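PDB 5H9I: geobacter metallireducens SMUG1 from Geobacter metallireducens, which belongs to the uracil-DNA glycosylase superfamily as a SMUG1 member, built around a parallel four-stranded sheet flanked by helices. Local coordinates for residues A[12-17]-A[168-173]. Sequence-based numbering, arbitrary orientation.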
ATOM      1  N   ASP A  12      11.707  -0.216   7.551  1.00 17.12           N
ATOM      2  CA  ASP A  12      13.036   0.418   7.541  1.00 19.19           C
ATOM      3  C   ASP A  12      14.021  -0.399   6.701  1.00 27.02           C
ATOM      4  O   ASP A  12      14.774   0.165   5.980  1.00 23.54           O
ATOM      5  CB  ASP A  12      13.532   0.685   8.956  1.00 24.22           C
ATOM      6  CG  ASP A  12      12.801   1.888   9.643  1.00 23.70           C
ATOM      7  OD1 ASP A  12      12.222   2.752   8.994  1.00 33.47           O
ATOM      8  OD2 ASP A  12      12.824   1.961  10.828  1.00 32.18           O
ATOM      9  N   ALA A  13      13.925  -1.712   6.781  1.00 19.58           N
ATOM     10  CA  ALA A  13      14.818  -2.645   6.004  1.00 17.91           C
ATOM     11  C   ALA A  13      14.477  -2.482   4.537  1.00 20.88           C
ATOM     12  O   ALA A  13      15.346  -2.410   3.667  1.00 21.06           O
ATOM     13  CB  ALA A  13      14.643  -4.024   6.418  1.00 17.34           C
ATOM     14  N   LEU A  14      13.187  -2.470   4.192  1.00 17.92           N
ATOM     15  CA  LEU A  14      12.779  -2.200   2.825  1.00 18.10           C
ATOM     16  C   LEU A  14      13.344  -0.873   2.289  1.00 22.08           C
ATOM     17  O   LEU A  14      13.809  -0.772   1.207  1.00 19.94           O
ATOM     18  CB  LEU A  14      11.274  -2.299   2.689  1.00 14.90           C
ATOM     19  CG  LEU A  14      10.665  -1.977   1.306  1.00 15.33           C
ATOM     20  CD1 LEU A  14      11.267  -2.898   0.212  1.00 16.98           C
ATOM     21  CD2 LEU A  14       9.123  -2.089   1.375  1.00 15.23           C
ATOM     22  N   ALA A  15      13.182   0.214   3.043  1.00 19.20           N
ATOM     23  CA  ALA A  15      13.716   1.536   2.588  1.00 20.19           C
ATOM     24  C   ALA A  15      15.223   1.486   2.313  1.00 25.22           C
ATOM     25  O   ALA A  15      15.654   1.997   1.298  1.00 24.34           O
ATOM     26  CB  ALA A  15      13.401   2.629   3.647  1.00 25.12           C
ATOM     27  N   ALA A  16      15.921   0.781   3.129  1.00 20.34           N
ATOM     28  CA  ALA A  16      17.388   0.589   2.932  1.00 26.26           C
ATOM     29  C   ALA A  16      17.686  -0.182   1.648  1.00 29.56           C
ATOM     30  O   ALA A  16      18.657   0.121   0.851  1.00 26.51           O
ATOM     31  CB  ALA A  16      18.008  -0.123   4.081  1.00 25.27           C
ATOM     32  N   ASP A  17      16.954  -1.253   1.431  1.00 22.71           N
ATOM     33  CA  ASP A  17      17.112  -2.033   0.239  1.00 21.84           C
ATOM     34  C   ASP A  17      16.804  -1.181  -0.978  1.00 23.97           C
ATOM     35  O   ASP A  17      17.509  -1.247  -2.003  1.00 25.64           O
ATOM     36  CB  ASP A  17      16.196  -3.249   0.256  1.00 19.48           C
ATOM     37  CG  ASP A  17      16.646  -4.288   1.154  1.00 25.57           C
ATOM     38  OD1 ASP A  17      17.864  -4.268   1.424  1.00 26.77           O
ATOM     39  OD2 ASP A  17      15.912  -5.217   1.549  1.00 22.09           O
ATOM     40  N   ALA A 168      12.677  -7.980  -6.020  1.00 18.95           N
ATOM     41  CA  ALA A 168      13.355  -8.788  -5.033  1.00 16.07           C
ATOM     42  C   ALA A 168      13.244  -8.179  -3.634  1.00 15.62           C
ATOM     43  O   ALA A 168      12.933  -8.941  -2.695  1.00 18.41           O
ATOM     44  CB  ALA A 168      14.826  -8.954  -5.314  1.00 22.42           C
ATOM     45  N   ALA A 169      13.423  -6.867  -3.542  1.00 19.38           N
ATOM     46  CA  ALA A 169      13.364  -6.166  -2.259  1.00 16.36           C
ATOM     47  C   ALA A 169      11.864  -6.204  -1.685  1.00 14.49           C
ATOM     48  O   ALA A 169      11.669  -6.477  -0.514  1.00 15.76           O
ATOM     49  CB  ALA A 169      13.825  -4.754  -2.375  1.00 18.11           C
ATOM     50  N   CYS A 170      10.916  -5.880  -2.580  1.00 15.57           N
ATOM     51  CA  CYS A 170       9.507  -5.892  -2.199  1.00 14.41           C
ATOM     52  C   CYS A 170       8.994  -7.257  -1.832  1.00 15.42           C
ATOM     53  O   CYS A 170       8.231  -7.470  -0.855  1.00 16.39           O
ATOM     54  CB  CYS A 170       8.667  -5.232  -3.288  1.00 16.26           C
ATOM     55  SG  CYS A 170       9.026  -3.470  -3.521  1.00 20.17           S
ATOM     56  N   ASP A 171       9.453  -8.300  -2.566  1.00 15.63           N
ATOM     57  CA  ASP A 171       9.063  -9.685  -2.187  1.00 14.87           C
ATOM     58  C   ASP A 171       9.556 -10.095  -0.779  1.00 13.08           C
ATOM     59  O   ASP A 171       8.843 -10.734  -0.028  1.00 14.61           O
ATOM     60  CB  ASP A 171       9.685 -10.701  -3.218  1.00 16.56           C
ATOM     61  CG  ASP A 171       9.047 -10.709  -4.586  1.00 20.24           C
ATOM     62  OD1 ASP A 171       8.037 -10.021  -4.861  1.00 18.38           O
ATOM     63  OD2 ASP A 171       9.716 -11.378  -5.503  1.00 20.51           O
ATOM     64  N   LEU A 172      10.810  -9.697  -0.513  1.00 15.73           N
ATOM     65  CA  LEU A 172      11.372 -10.004   0.787  1.00 15.57           C
ATOM     66  C   LEU A 172      10.560  -9.298   1.949  1.00 14.92           C
ATOM     67  O   LEU A 172      10.216  -9.938   2.939  1.00 15.82           O
ATOM     68  CB  LEU A 172      12.827  -9.558   0.872  1.00 16.12           C
ATOM     69  CG  LEU A 172      13.510  -9.559   2.263  1.00 17.33           C
ATOM     70  CD1 LEU A 172      13.466 -10.957   2.847  1.00 18.66           C
ATOM     71  CD2 LEU A 172      14.914  -9.021   2.100  1.00 21.60           C
ATOM     72  N   ALA A 173      10.203  -8.029   1.678  1.00 13.54           N
ATOM     73  CA  ALA A 173       9.439  -7.290   2.711  1.00 13.58           C
ATOM     74  C   ALA A 173       8.076  -7.969   2.886  1.00 14.42           C
ATOM     75  O   ALA A 173       7.531  -8.022   3.972  1.00 14.00           O
ATOM     76  CB  ALA A 173       9.289  -5.831   2.328  1.00 13.32           C
TER
HETATM   77  O   HOH W   1      13.153  -5.532   1.914  1.00 17.10           O
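The helical segments 12-17 and 168-173 run nearly antiparallel, their axes 9.6 Å apart at closest approach and 172° between directions, with L14 facing A173 and D17 facing A169. This helix pair joins the N-terminal helix 7-19 to the long helix 160-181 of the alpha/beta fold of the uracil-DNA glycosylase superfamily. Small residues suit the second helix here: A169 and A173, one turn apart, each offer just a methyl group, and the branched end of L14 spreads over both. A chi1 of 177° puts the L14 CG anti to the backbone N, and the two methyls beyond it part to meet A173 and A169. CD2 packs on A173 CB at 3.9 Å, while CD1 lies against the backbone of the second helix, 3.7 Å from A169 O, and reaches A169 CB at 4.1 Å. The sulfur of C170 is a looser neighbour of CD1, as the CB of that residue is directed away from the first helix, and its side chain meets Y140 and C141. L14 also touches P142, so the leucine sits where the two helices meet the loop that carries Y140, C141 and P142.

One turn on from L14, D17 brings a carboxylate to the partly exposed edge. Its aliphatic CB rests on A169 CB at 3.8 Å, so even this acid contributes an apolar contact close to the backbone. Its side chain crosses that of L172 at about a right angle, and L172 CD2 comes within 4.0 Å of D17 OD2. No direct hydrogen bond links the two segments; a water bridges them. A169 O already accepts from A173 N in the helix, and the water donates a second hydrogen bond to A169 O, oxygen to oxygen 3.0 Å, and another to D17 OD2 at 2.8 Å.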